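Side-chain contacts in beta-d-glucoside glucohydrolase (Hypocrea jecorina, PDB 3ZZ1), which probably hydrolyses terminal, non-reducing beta-D-glucosyl residues to release beta-D-glucose, as a family 3 glycoside hydrolase of cellulose degradation: residues P77-A82 / K527-I532; V87-E92 / V323-R328; G115-T120 / E183-P188; I486-I491 / V500-L505; N566-Y571 / S700-R705. All coordinates share one frame; numbering follows the deposited sequence.

Contact 1: P77-A82 / K527-I532; sequences PGVQAA and KLVYTI
Tyr530 OH is hydrogen-bonded to Trp502 NE1, which fixes the far end of a ring whose side meets Val79. The contact joins the N-terminal and C-terminal parts of a glycoside hydrolase family 3 enzyme: helix 78-83 belongs to the N-terminal, TIM-barrel-clan part, and the irregular segment 527-532 to the C-terminal part. Between the two segments themselves the side chains meet through apolar groups. Val79 turns CG2 anti to its own N, and this one methyl serves two partners. It touches Val529 CG2, with Val79 CG2 3.7 Å from it, and Val79 CG2 also reaches Tyr530 CE2 at 4.0 Å, lying at the ring's edge and near its plane. The Val79 and Tyr530 side chains run at about a right angle to each other. Tyr530 can hold its ring there because CG is tucked between N and the carbonyl carbon (chi1 42°).

One turn further along the helix, Ala82 CB packs on Val529 CG1 at 4.0 Å, so the two branches of Val529 are shared between successive turns. Around this patch, backbone hydrogen bonds tie Val79 to Trp127 and Val529 to Val132, and Lys527 NZ is salt-bridged to Glu631. Val529 CG1 also lies against the backbone of the helix, 3.5 Å from Ala82 O.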
# COMPACT_ATOMS: atom_id res chain seq x y z
N PRO A 77 5.56 -1.12 6.16
CA PRO A 77 4.45 -0.52 5.43
C PRO A 77 4.24 -1.18 4.07
O PRO A 77 5.19 -1.73 3.49
CB PRO A 77 4.92 0.92 5.23
CG PRO A 77 5.73 1.19 6.45
CD PRO A 77 6.43 -0.10 6.77
N GLY A 78 3.02 -1.10 3.56
CA GLY A 78 2.69 -1.62 2.23
C GLY A 78 3.60 -1.12 1.11
O GLY A 78 3.90 -1.86 0.17
N VAL A 79 4.05 0.13 1.21
CA VAL A 79 4.90 0.72 0.16
C VAL A 79 6.23 -0.04 0.02
O VAL A 79 6.72 -0.24 -1.10
CB VAL A 79 5.11 2.26 0.35
CG1 VAL A 79 6.05 2.58 1.52
CG2 VAL A 79 5.61 2.90 -0.95
N GLN A 80 6.78 -0.49 1.15
CA GLN A 80 8.01 -1.27 1.14
C GLN A 80 7.79 -2.65 0.51
O GLN A 80 8.63 -3.12 -0.26
CB GLN A 80 8.58 -1.41 2.56
CG GLN A 80 10.06 -1.82 2.60
CD GLN A 80 11.00 -0.73 2.11
OE1 GLN A 80 10.57 0.38 1.77
NE2 GLN A 80 12.29 -1.03 2.08
N ALA A 81 6.65 -3.26 0.83
CA ALA A 81 6.27 -4.55 0.24
C ALA A 81 6.12 -4.46 -1.28
O ALA A 81 6.60 -5.33 -2.01
CB ALA A 81 4.99 -5.08 0.89
N ALA A 82 5.47 -3.40 -1.76
CA ALA A 82 5.36 -3.16 -3.20
C ALA A 82 6.71 -2.85 -3.84
O ALA A 82 6.95 -3.20 -5.00
CB ALA A 82 4.37 -2.05 -3.48
N LYS A 527 12.74 -1.72 -6.62
CA LYS A 527 12.56 -0.74 -7.68
C LYS A 527 11.45 0.22 -7.28
O LYS A 527 10.50 -0.19 -6.59
CB LYS A 527 12.29 -1.44 -9.02
CG LYS A 527 13.54 -2.19 -9.55
CD LYS A 527 13.42 -2.66 -10.98
CE LYS A 527 14.78 -3.16 -11.47
NZ LYS A 527 14.69 -3.85 -12.78
N LEU A 528 11.58 1.48 -7.66
CA LEU A 528 10.65 2.53 -7.22
C LEU A 528 9.21 2.24 -7.60
O LEU A 528 8.93 1.69 -8.67
CB LEU A 528 11.06 3.91 -7.76
CG LEU A 528 12.36 4.54 -7.27
CD1 LEU A 528 12.64 5.80 -8.06
CD2 LEU A 528 12.32 4.86 -5.78
N VAL A 529 8.30 2.61 -6.70
CA VAL A 529 6.87 2.46 -6.95
C VAL A 529 6.22 3.84 -7.06
O VAL A 529 5.00 3.98 -7.05
CB VAL A 529 6.17 1.58 -5.87
CG1 VAL A 529 6.70 0.15 -5.92
CG2 VAL A 529 6.34 2.17 -4.47
N TYR A 530 7.07 4.86 -7.14
CA TYR A 530 6.66 6.23 -7.49
C TYR A 530 7.80 6.92 -8.23
O TYR A 530 8.93 6.43 -8.24
CB TYR A 530 6.22 7.03 -6.26
CG TYR A 530 7.09 6.87 -5.03
CD1 TYR A 530 8.36 7.45 -4.96
CD2 TYR A 530 6.64 6.14 -3.93
CE1 TYR A 530 9.16 7.30 -3.83
CE2 TYR A 530 7.42 5.98 -2.80
CZ TYR A 530 8.68 6.56 -2.75
OH TYR A 530 9.46 6.41 -1.62
N THR A 531 7.49 8.06 -8.85
CA THR A 531 8.46 8.85 -9.61
C THR A 531 9.18 9.86 -8.71
O THR A 531 8.54 10.58 -7.95
CB THR A 531 7.78 9.59 -10.80
OG1 THR A 531 7.33 8.64 -11.77
CG2 THR A 531 8.73 10.57 -11.46
N ILE A 532 10.50 9.90 -8.81
CA ILE A 532 11.30 10.95 -8.16
C ILE A 532 11.72 11.94 -9.24
O ILE A 532 12.56 11.64 -10.10
CB ILE A 532 12.53 10.38 -7.39
CG1 ILE A 532 12.06 9.43 -6.28
CG2 ILE A 532 13.40 11.52 -6.84
CD1 ILE A 532 13.17 8.63 -5.60

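Contact 2: V87-E92 / V323-R328; sequences VNLIRE and VRAIAR
Two helices, 87-103 and 320-329, pack side by side here through a small apolar helix-helix interface in which Leu89 is set against Ala325 and Ile326. The backbones come nearest at Leu89 and Ile326, with CA atoms 6.8 Å apart. Leu89 divides its branches: CD2 rests on Ala325 CB at 3.7 Å, while CD1 turns to Ile326 CG1 at 3.9 Å. The Leu89 and Ile326 side chains run alongside each other, pointing opposite ways, and this brings Leu89 CB to 3.8 Å from Ile326 CG1. Ile326 holds CG1 beside its backbone N (chi1 -70°) with CD1 extended beyond it, and in this shape the side chain reaches the backbone of the other helix.

The polar groups lie around this apolar strip. Asn322 ND2, just ahead of 323-328, donates to both Leu89 O and Glu92 OE2, bridging the helices next to the leucine. At the start of helix 87-103, Asp86 OD1 accepts the N-H of Leu89. Elsewhere on helix 320-329, Arg324 makes a salt bridge with Asp516 of helix 510-518. The methyl Ile326 CD1 ends 3.6 Å from Leu89 O, the same carbonyl oxygen that Asn322 grips.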
# COMPACT_ATOMS: atom_id res chain seq x y z
N VAL A 87 5.64 -10.81 -5.40
CA VAL A 87 4.31 -11.32 -5.02
C VAL A 87 4.37 -12.32 -3.87
O VAL A 87 3.45 -12.38 -3.04
CB VAL A 87 3.54 -11.93 -6.23
CG1 VAL A 87 3.23 -10.84 -7.26
CG2 VAL A 87 4.30 -13.09 -6.87
N ASN A 88 5.45 -13.09 -3.81
CA ASN A 88 5.64 -14.09 -2.76
C ASN A 88 5.83 -13.45 -1.39
O ASN A 88 5.18 -13.85 -0.42
CB ASN A 88 6.80 -15.03 -3.10
CG ASN A 88 6.57 -15.80 -4.39
OD1 ASN A 88 5.70 -16.68 -4.46
ND2 ASN A 88 7.34 -15.47 -5.42
N LEU A 89 6.71 -12.45 -1.31
CA LEU A 89 6.91 -11.71 -0.06
C LEU A 89 5.65 -10.96 0.35
O LEU A 89 5.33 -10.88 1.54
CB LEU A 89 8.09 -10.74 -0.17
CG LEU A 89 9.51 -11.33 -0.21
CD1 LEU A 89 10.55 -10.23 -0.28
CD2 LEU A 89 9.78 -12.24 0.99
N ILE A 90 4.93 -10.43 -0.63
CA ILE A 90 3.69 -9.70 -0.39
C ILE A 90 2.61 -10.60 0.18
O ILE A 90 1.95 -10.23 1.15
CB ILE A 90 3.21 -8.95 -1.66
CG1 ILE A 90 4.21 -7.84 -2.01
CG2 ILE A 90 1.80 -8.37 -1.46
CD1 ILE A 90 4.17 -7.38 -3.47
N ARG A 91 2.43 -11.79 -0.40
CA ARG A 91 1.46 -12.76 0.13
C ARG A 91 1.84 -13.21 1.55
O ARG A 91 0.98 -13.29 2.44
CB ARG A 91 1.30 -13.98 -0.78
CG ARG A 91 0.03 -14.78 -0.47
CD ARG A 91 0.12 -16.24 -0.88
NE ARG A 91 -1.08 -16.96 -0.42
CZ ARG A 91 -1.18 -17.64 0.73
NH1 ARG A 91 -0.14 -17.73 1.56
NH2 ARG A 91 -2.32 -18.23 1.04
N GLU A 92 3.12 -13.51 1.74
CA GLU A 92 3.62 -13.95 3.05
C GLU A 92 3.36 -12.92 4.14
O GLU A 92 2.94 -13.27 5.25
CB GLU A 92 5.12 -14.30 2.97
CG GLU A 92 5.75 -14.61 4.31
CD GLU A 92 7.21 -14.97 4.19
OE1 GLU A 92 7.51 -16.14 3.89
OE2 GLU A 92 8.07 -14.08 4.38
N VAL A 323 9.71 -9.35 7.63
CA VAL A 323 10.07 -7.93 7.78
C VAL A 323 11.50 -7.71 7.30
O VAL A 323 11.76 -6.79 6.52
CB VAL A 323 9.88 -7.43 9.24
CG1 VAL A 323 10.16 -5.94 9.33
CG2 VAL A 323 8.47 -7.73 9.72
N ARG A 324 12.41 -8.57 7.76
CA ARG A 324 13.80 -8.59 7.31
C ARG A 324 13.88 -8.67 5.79
O ARG A 324 14.54 -7.85 5.16
CB ARG A 324 14.55 -9.77 7.95
CG ARG A 324 16.01 -9.97 7.48
CD ARG A 324 16.93 -8.90 8.05
NE ARG A 324 18.34 -9.14 7.75
CZ ARG A 324 19.17 -9.88 8.50
NH1 ARG A 324 18.73 -10.47 9.61
NH2 ARG A 324 20.44 -10.01 8.14
N ALA A 325 13.19 -9.65 5.21
CA ALA A 325 13.22 -9.88 3.76
C ALA A 325 12.71 -8.68 2.97
O ALA A 325 13.33 -8.26 1.99
CB ALA A 325 12.44 -11.14 3.39
N ILE A 326 11.58 -8.11 3.39
CA ILE A 326 10.97 -7.00 2.65
C ILE A 326 11.74 -5.69 2.86
O ILE A 326 11.96 -4.95 1.90
CB ILE A 326 9.47 -6.84 2.98
CG1 ILE A 326 8.68 -8.01 2.37
CG2 ILE A 326 8.96 -5.51 2.44
CD1 ILE A 326 7.20 -7.99 2.68
N ALA A 327 12.12 -5.41 4.11
CA ALA A 327 12.98 -4.27 4.43
C ALA A 327 14.26 -4.31 3.60
O ALA A 327 14.76 -3.27 3.18
CB ALA A 327 13.32 -4.26 5.90
N ARG A 328 14.77 -5.52 3.38
CA ARG A 328 15.99 -5.77 2.61
C ARG A 328 15.75 -5.64 1.11
O ARG A 328 16.43 -4.87 0.43
CB ARG A 328 16.53 -7.17 2.95
CG ARG A 328 17.82 -7.56 2.24
CD ARG A 328 18.09 -9.06 2.36
NE ARG A 328 17.12 -9.86 1.62
CZ ARG A 328 16.46 -10.91 2.11
NH1 ARG A 328 16.69 -11.32 3.35
NH2 ARG A 328 15.58 -11.56 1.36

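Contact 3: G115-T120 / E183-P188; sequences GPLGKT and ELYTWP
Leu117 and Leu184 share one conformation, with CG swung anti to the backbone N (chi1 -174° in Leu117, -176° in Leu184), and each thereby pushes a methyl into the contact. Leu117 CD2 meets Leu184 CD1 at 3.6 Å, the two side chains crossing at about a right angle. The CB of Leu117 lies obliquely to the neighbouring aromatic ring, 4.1 Å from Tyr185 CD1. That ring is backed on one face by Leu184 itself, whose CG sits 3.9 Å above the ring centre.

This is packing within the TIM-barrel-clan part of the enzyme: the loop after strand 108-109, which contains a cis peptide between Gly115 and Pro116, lies against helix 178-194 where that helix widens into a pi-type turn. Glu164 holds the loop, its carboxylate accepting the N-H groups of Leu117, Gly118 and Lys119. The aliphatic part of Lys119 runs across the end of Tyr185, with CB 3.6 Å and CD 3.3 Å from Tyr185 OH. Beyond CG the lysine is fully extended, and its buried ammonium is met by two carboxylates in salt bridges, Lys119 NZ with Asp549 and with Glu553.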
# COMPACT_ATOMS: atom_id res chain seq x y z
N GLY A 115 -6.58 2.79 -1.26
CA GLY A 115 -6.93 4.20 -1.34
C GLY A 115 -6.51 4.91 -0.07
O GLY A 115 -6.93 4.52 1.02
N PRO A 116 -5.69 5.98 -0.19
CA PRO A 116 -5.26 6.61 -1.43
C PRO A 116 -4.34 5.74 -2.29
O PRO A 116 -3.54 4.95 -1.77
CB PRO A 116 -4.47 7.84 -0.95
CG PRO A 116 -3.97 7.46 0.39
CD PRO A 116 -5.07 6.62 0.99
N LEU A 117 -4.48 5.88 -3.61
CA LEU A 117 -3.53 5.27 -4.53
C LEU A 117 -2.22 6.04 -4.44
O LEU A 117 -1.14 5.44 -4.36
CB LEU A 117 -4.08 5.26 -5.96
CG LEU A 117 -3.28 4.54 -7.05
CD1 LEU A 117 -2.97 3.08 -6.67
CD2 LEU A 117 -4.03 4.62 -8.37
N GLY A 118 -2.32 7.37 -4.42
CA GLY A 118 -1.16 8.22 -4.15
C GLY A 118 -0.72 9.08 -5.32
O GLY A 118 0.45 9.07 -5.69
N LYS A 119 -1.65 9.85 -5.88
CA LYS A 119 -1.35 10.71 -7.03
C LYS A 119 -0.42 11.89 -6.71
O LYS A 119 0.25 12.42 -7.60
CB LYS A 119 -2.65 11.24 -7.65
CG LYS A 119 -3.41 12.22 -6.78
CD LYS A 119 -4.60 12.78 -7.50
CE LYS A 119 -5.21 13.94 -6.74
NZ LYS A 119 -6.41 14.42 -7.47
N THR A 120 -0.39 12.30 -5.44
CA THR A 120 0.40 13.45 -5.00
C THR A 120 1.48 12.97 -4.03
O THR A 120 1.16 12.39 -2.98
CB THR A 120 -0.50 14.47 -4.28
OG1 THR A 120 -1.68 14.71 -5.05
CG2 THR A 120 0.24 15.79 -4.05
N GLU A 183 -11.26 3.47 -13.85
CA GLU A 183 -10.10 2.88 -14.51
C GLU A 183 -8.79 3.06 -13.73
O GLU A 183 -7.85 2.28 -13.91
CB GLU A 183 -9.97 3.46 -15.92
CG GLU A 183 -8.98 2.74 -16.81
CD GLU A 183 -9.06 3.21 -18.25
OE1 GLU A 183 -10.19 3.34 -18.78
OE2 GLU A 183 -7.99 3.44 -18.85
N LEU A 184 -8.75 4.08 -12.89
CA LEU A 184 -7.55 4.35 -12.09
C LEU A 184 -7.78 4.00 -10.62
O LEU A 184 -7.12 3.11 -10.07
CB LEU A 184 -7.12 5.82 -12.25
CG LEU A 184 -5.83 6.29 -11.56
CD1 LEU A 184 -4.63 5.41 -11.88
CD2 LEU A 184 -5.52 7.73 -11.92
N TYR A 185 -8.72 4.69 -9.99
CA TYR A 185 -8.89 4.58 -8.54
C TYR A 185 -9.65 3.35 -8.05
O TYR A 185 -9.26 2.75 -7.04
CB TYR A 185 -9.46 5.89 -7.97
CG TYR A 185 -8.52 7.04 -8.24
CD1 TYR A 185 -7.36 7.20 -7.47
CD2 TYR A 185 -8.75 7.93 -9.28
CE1 TYR A 185 -6.48 8.24 -7.73
CE2 TYR A 185 -7.87 8.97 -9.55
CZ TYR A 185 -6.73 9.11 -8.76
OH TYR A 185 -5.85 10.13 -9.01
N THR A 186 -10.71 2.96 -8.76
CA THR A 186 -11.50 1.79 -8.36
C THR A 186 -10.78 0.49 -8.71
O THR A 186 -10.93 -0.51 -8.01
CB THR A 186 -12.92 1.80 -8.98
OG1 THR A 186 -13.56 3.04 -8.67
CG2 THR A 186 -13.78 0.68 -8.41
N TRP A 187 -9.99 0.51 -9.78
CA TRP A 187 -9.24 -0.65 -10.26
C TRP A 187 -8.68 -1.58 -9.16
O TRP A 187 -8.95 -2.78 -9.18
CB TRP A 187 -8.12 -0.21 -11.23
CG TRP A 187 -7.26 -1.34 -11.76
CD1 TRP A 187 -6.36 -2.09 -11.05
CD2 TRP A 187 -7.19 -1.81 -13.11
NE1 TRP A 187 -5.75 -3.01 -11.87
CE2 TRP A 187 -6.25 -2.87 -13.14
CE3 TRP A 187 -7.85 -1.46 -14.30
CZ2 TRP A 187 -5.94 -3.57 -14.31
CZ3 TRP A 187 -7.54 -2.16 -15.47
CH2 TRP A 187 -6.59 -3.20 -15.46
N PRO A 188 -7.88 -1.03 -8.21
CA PRO A 188 -7.30 -1.91 -7.19
C PRO A 188 -8.30 -2.49 -6.19
O PRO A 188 -8.03 -3.52 -5.57
CB PRO A 188 -6.29 -1.00 -6.47
CG PRO A 188 -6.77 0.38 -6.73
CD PRO A 188 -7.33 0.33 -8.11

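Contact 4: I486-I491 / V500-L505; sequences IILEQI and VVWAGL
Trp502 meets Ile486 and Leu488 with the far rim of its indole, the six-membered ring leading. CG stands anti to the backbone N (chi1 -163°), which carries CZ3 and CH2 out over the gap between backbones whose closest CA atoms, those of Ile486 and Trp502, are still 10.0 Å apart. Ile486 takes the rim at CH2: its CB meets the indole edge in plane, 3.8 Å from Trp502 CH2, while CG1 and CD1 rise to one side of the plane. Both CG1 and CD1 of Ile486 are 4.0 Å from Trp502 CH2. Its backbone is close too, with Ile486 N 3.5 Å from Trp502 CH2, approaching obliquely.

Leu488 takes the neighbouring carbon. Both of its methyls, CD1 and CD2, are 4.1 Å from Trp502 CZ3, but CD1 lies well out of the indole plane, on the side opposite to Ile486 CD1, while CD2 stays near the plane. Two residues back along the strand, Val500 CG1 makes a looser approach to Leu488 CD1 at 4.5 Å.

The contact belongs to a beta-alpha-beta unit made of strand 476-482, helix 489-492 and strand 497-502, with Leu488 as the N-cap residue of the short helix. Trp502 also packs on Val480 of the parallel strand 476-482 and on Leu334 of the antiparallel edge strand 332-336, while Ile491 reaches Val466 of helix 462-472.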
# COMPACT_ATOMS: atom_id res chain seq x y z
N ILE A 486 11.51 12.42 -2.47
CA ILE A 486 12.23 13.60 -2.03
C ILE A 486 12.99 14.09 -3.24
O ILE A 486 13.50 13.27 -4.01
CB ILE A 486 13.24 13.23 -0.91
CG1 ILE A 486 12.51 12.92 0.40
CG2 ILE A 486 14.30 14.32 -0.71
CD1 ILE A 486 13.36 12.14 1.39
N ILE A 487 13.05 15.40 -3.44
CA ILE A 487 13.88 15.96 -4.51
C ILE A 487 15.36 15.82 -4.09
O ILE A 487 15.77 16.35 -3.05
CB ILE A 487 13.52 17.43 -4.83
CG1 ILE A 487 12.02 17.56 -5.16
CG2 ILE A 487 14.39 17.98 -5.96
CD1 ILE A 487 11.59 16.98 -6.50
N LEU A 488 16.12 15.09 -4.88
CA LEU A 488 17.49 14.73 -4.50
C LEU A 488 18.55 15.53 -5.25
O LEU A 488 19.75 15.26 -5.13
CB LEU A 488 17.71 13.22 -4.70
CG LEU A 488 16.84 12.26 -3.88
CD1 LEU A 488 16.88 10.88 -4.50
CD2 LEU A 488 17.25 12.22 -2.41
N GLU A 489 18.11 16.54 -6.00
CA GLU A 489 18.97 17.31 -6.90
C GLU A 489 20.10 18.08 -6.22
O GLU A 489 21.18 18.21 -6.80
CB GLU A 489 18.14 18.25 -7.76
CG GLU A 489 17.16 17.53 -8.66
CD GLU A 489 17.85 16.55 -9.59
OE1 GLU A 489 18.76 16.97 -10.34
OE2 GLU A 489 17.48 15.35 -9.57
N GLN A 490 19.85 18.58 -5.01
CA GLN A 490 20.89 19.23 -4.21
C GLN A 490 21.97 18.23 -3.78
O GLN A 490 23.17 18.55 -3.78
CB GLN A 490 20.30 19.86 -2.95
CG GLN A 490 19.80 21.27 -3.15
CD GLN A 490 20.29 22.19 -2.06
OE1 GLN A 490 20.80 21.75 -1.04
NE2 GLN A 490 20.16 23.49 -2.28
N ILE A 491 21.53 17.04 -3.40
CA ILE A 491 22.43 15.98 -2.97
C ILE A 491 23.22 15.43 -4.16
O ILE A 491 24.42 15.17 -4.06
CB ILE A 491 21.65 14.89 -2.21
CG1 ILE A 491 21.26 15.41 -0.82
CG2 ILE A 491 22.45 13.59 -2.10
CD1 ILE A 491 20.17 14.61 -0.14
N VAL A 500 23.61 6.61 -3.47
CA VAL A 500 22.34 6.98 -2.85
C VAL A 500 21.48 5.72 -2.67
O VAL A 500 21.14 5.03 -3.63
CB VAL A 500 21.57 8.05 -3.67
CG1 VAL A 500 20.26 8.40 -3.00
CG2 VAL A 500 22.42 9.30 -3.86
N VAL A 501 21.17 5.43 -1.40
CA VAL A 501 20.40 4.26 -1.02
C VAL A 501 19.01 4.70 -0.58
O VAL A 501 18.84 5.25 0.51
CB VAL A 501 21.09 3.50 0.15
CG1 VAL A 501 20.35 2.22 0.47
CG2 VAL A 501 22.55 3.19 -0.19
N TRP A 502 18.03 4.48 -1.45
CA TRP A 502 16.63 4.71 -1.11
C TRP A 502 16.14 3.50 -0.31
O TRP A 502 15.67 2.51 -0.87
CB TRP A 502 15.79 4.90 -2.38
CG TRP A 502 14.45 5.54 -2.14
CD1 TRP A 502 13.24 4.91 -2.08
CD2 TRP A 502 14.18 6.94 -1.95
NE1 TRP A 502 12.23 5.83 -1.85
CE2 TRP A 502 12.79 7.08 -1.77
CE3 TRP A 502 14.99 8.09 -1.92
CZ2 TRP A 502 12.18 8.33 -1.55
CZ3 TRP A 502 14.38 9.33 -1.71
CH2 TRP A 502 12.99 9.44 -1.52
N ALA A 503 16.25 3.60 1.01
CA ALA A 503 16.00 2.47 1.89
C ALA A 503 14.51 2.28 2.21
O ALA A 503 14.11 1.21 2.67
CB ALA A 503 16.82 2.60 3.15
N GLY A 504 13.71 3.31 1.98
CA GLY A 504 12.27 3.24 2.19
C GLY A 504 11.84 3.21 3.65
O GLY A 504 12.37 3.96 4.47
N LEU A 505 10.88 2.35 3.97
CA LEU A 505 10.35 2.26 5.33
C LEU A 505 10.44 0.82 5.83
O LEU A 505 9.55 0.01 5.55
CB LEU A 505 8.92 2.79 5.40
CG LEU A 505 8.67 4.24 4.98
CD1 LEU A 505 7.20 4.44 4.70
CD2 LEU A 505 9.18 5.24 6.03

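Contact 5: N566-Y571 / S700-R705; sequences NITPRY and SSRDIR
A loop of the C-terminal family 3 part meets the fibronectin type III-like part through Arg702, which reaches across to the carbonyl of Ile567. Arg702 NH2 donates to Ile567 O at 3.0 Å with an N-H...O angle of 156°, and NH1 adds a weak bond to the same oxygen at 3.4 Å. The oxygen lies in the guanidinium plane, at its edge, though the donor NH2 is tilted 27° from the plane of the carbonyl. Over one face of the guanidinium comes Pro569, with CD 3.4 Å from Arg702 NH1. Edge and face are thus used by consecutive parts of a single loop. A bend at chi2 (-76°) starts the arginine chain on its way there. NH2 has a second partner, Asp563, near the end of helix 559-564, in a salt bridge, and this carboxylate probably helps to fix the rotation of the group.

The arginine stands in the turn between strands 691-698 and 704-712 of the antiparallel fibronectin-like sheet. Ser700 OG shapes that turn twice over: it accepts from Arg702 N at 3.1 Å, an ST turn, and from Asp703 N at 2.8 Å, an ST motif. The same hydroxyl is hydrogen-bonded to Glu572 as well. Further on, Arg705 grips Asp703 side-on, NE to OD1 at 2.9 Å and NH2 to OD2 at 2.9 Å.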
# COMPACT_ATOMS: atom_id res chain seq x y z
N ASN A 566 6.25 14.66 -21.60
CA ASN A 566 7.65 14.56 -22.03
C ASN A 566 8.63 15.16 -21.01
O ASN A 566 9.53 15.93 -21.35
CB ASN A 566 7.83 15.20 -23.42
CG ASN A 566 9.21 14.95 -24.00
OD1 ASN A 566 9.79 13.88 -23.83
ND2 ASN A 566 9.75 15.95 -24.69
N ILE A 567 8.43 14.79 -19.74
CA ILE A 567 9.30 15.27 -18.67
C ILE A 567 10.21 14.13 -18.24
O ILE A 567 9.76 13.02 -17.99
CB ILE A 567 8.48 15.80 -17.45
CG1 ILE A 567 7.59 16.97 -17.88
CG2 ILE A 567 9.42 16.22 -16.31
CD1 ILE A 567 6.57 17.40 -16.84
N THR A 568 11.51 14.42 -18.17
CA THR A 568 12.49 13.46 -17.68
C THR A 568 12.56 13.53 -16.15
O THR A 568 12.95 14.56 -15.59
CB THR A 568 13.88 13.68 -18.31
OG1 THR A 568 13.76 13.71 -19.74
CG2 THR A 568 14.84 12.55 -17.92
N PRO A 569 12.17 12.44 -15.47
CA PRO A 569 12.36 12.43 -14.03
C PRO A 569 13.82 12.17 -13.69
O PRO A 569 14.60 11.79 -14.57
CB PRO A 569 11.48 11.26 -13.56
CG PRO A 569 11.21 10.43 -14.77
CD PRO A 569 11.65 11.16 -15.99
N ARG A 570 14.20 12.41 -12.45
CA ARG A 570 15.52 12.00 -11.99
C ARG A 570 15.56 10.48 -11.97
O ARG A 570 16.41 9.86 -12.61
CB ARG A 570 15.84 12.59 -10.61
CG ARG A 570 17.16 12.11 -9.98
CD ARG A 570 18.38 12.22 -10.91
NE ARG A 570 18.72 13.60 -11.23
CZ ARG A 570 19.47 13.98 -12.27
NH1 ARG A 570 19.97 13.08 -13.10
NH2 ARG A 570 19.72 15.27 -12.47
N TYR A 571 14.61 9.89 -11.24
CA TYR A 571 14.47 8.44 -11.17
C TYR A 571 13.02 8.06 -11.45
O TYR A 571 12.11 8.43 -10.69
CB TYR A 571 14.92 7.91 -9.81
CG TYR A 571 16.34 8.30 -9.43
CD1 TYR A 571 17.42 7.96 -10.24
CD2 TYR A 571 16.59 9.00 -8.26
CE1 TYR A 571 18.71 8.31 -9.90
CE2 TYR A 571 17.89 9.35 -7.90
CZ TYR A 571 18.94 9.00 -8.74
OH TYR A 571 20.23 9.34 -8.40
N SER A 700 12.59 -0.87 -16.22
CA SER A 700 11.87 0.28 -15.64
C SER A 700 10.86 0.81 -16.66
O SER A 700 10.76 0.27 -17.77
CB SER A 700 12.84 1.39 -15.20
OG SER A 700 13.23 2.21 -16.30
N SER A 701 10.13 1.86 -16.31
CA SER A 701 9.17 2.49 -17.23
C SER A 701 9.85 3.27 -18.36
O SER A 701 9.21 3.62 -19.35
CB SER A 701 8.19 3.40 -16.47
OG SER A 701 8.87 4.42 -15.76
N ARG A 702 11.15 3.54 -18.21
CA ARG A 702 11.94 4.23 -19.23
C ARG A 702 12.99 3.32 -19.88
O ARG A 702 13.33 3.49 -21.06
CB ARG A 702 12.60 5.49 -18.67
CG ARG A 702 11.64 6.63 -18.30
CD ARG A 702 11.12 7.39 -19.52
NE ARG A 702 9.99 8.26 -19.17
CZ ARG A 702 10.06 9.58 -19.03
NH1 ARG A 702 11.20 10.23 -19.21
NH2 ARG A 702 8.96 10.26 -18.72
N ASP A 703 13.48 2.35 -19.11
CA ASP A 703 14.51 1.41 -19.57
C ASP A 703 13.86 0.20 -20.25
O ASP A 703 13.90 -0.92 -19.73
CB ASP A 703 15.38 0.97 -18.39
CG ASP A 703 16.70 0.32 -18.81
OD1 ASP A 703 16.93 0.11 -20.03
OD2 ASP A 703 17.51 0.01 -17.91
N ILE A 704 13.27 0.43 -21.42
CA ILE A 704 12.66 -0.63 -22.20
C ILE A 704 13.73 -1.36 -23.02
O ILE A 704 14.47 -0.73 -23.78
CB ILE A 704 11.52 -0.10 -23.12
CG1 ILE A 704 10.47 0.68 -22.31
CG2 ILE A 704 10.86 -1.25 -23.91
CD1 ILE A 704 9.71 -0.14 -21.26
N ARG A 705 13.80 -2.67 -22.84
CA ARG A 705 14.82 -3.50 -23.49
C ARG A 705 14.31 -4.12 -24.78
O ARG A 705 15.05 -4.22 -25.76
CB ARG A 705 15.29 -4.61 -22.54
CG ARG A 705 15.87 -4.10 -21.22
CD ARG A 705 17.15 -3.31 -21.44
NE ARG A 705 17.61 -2.69 -20.20
CZ ARG A 705 18.35 -3.30 -19.28
NH1 ARG A 705 18.72 -4.56 -19.46
NH2 ARG A 705 18.71 -2.66 -18.18

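Overall arrangement
Contact 1 lies nearest the middle of the chain, about 8 Å from its centre, and the other four have their centres about 13 to 16 Å from it. Contacts 2, 3 and 4 are nested within the long loop it closes, whereas contact 5 follows it. Contacts 1 and 2 sit on successive helices, 78-83 and 87-103, which touch. Gln80 NE2 probably hydrogen-bonds to Ala503 O of contact 4, and Ile532 N of contact 1 to Tyr571 O of contact 5. Glu489 and Arg570 link contacts 4 and 5 by a salt bridge. Contact 3 touches none of the others. Contact 1 joins the N- and C-terminal family parts, and contact 5 joins the latter to the fibronectin type III-like part.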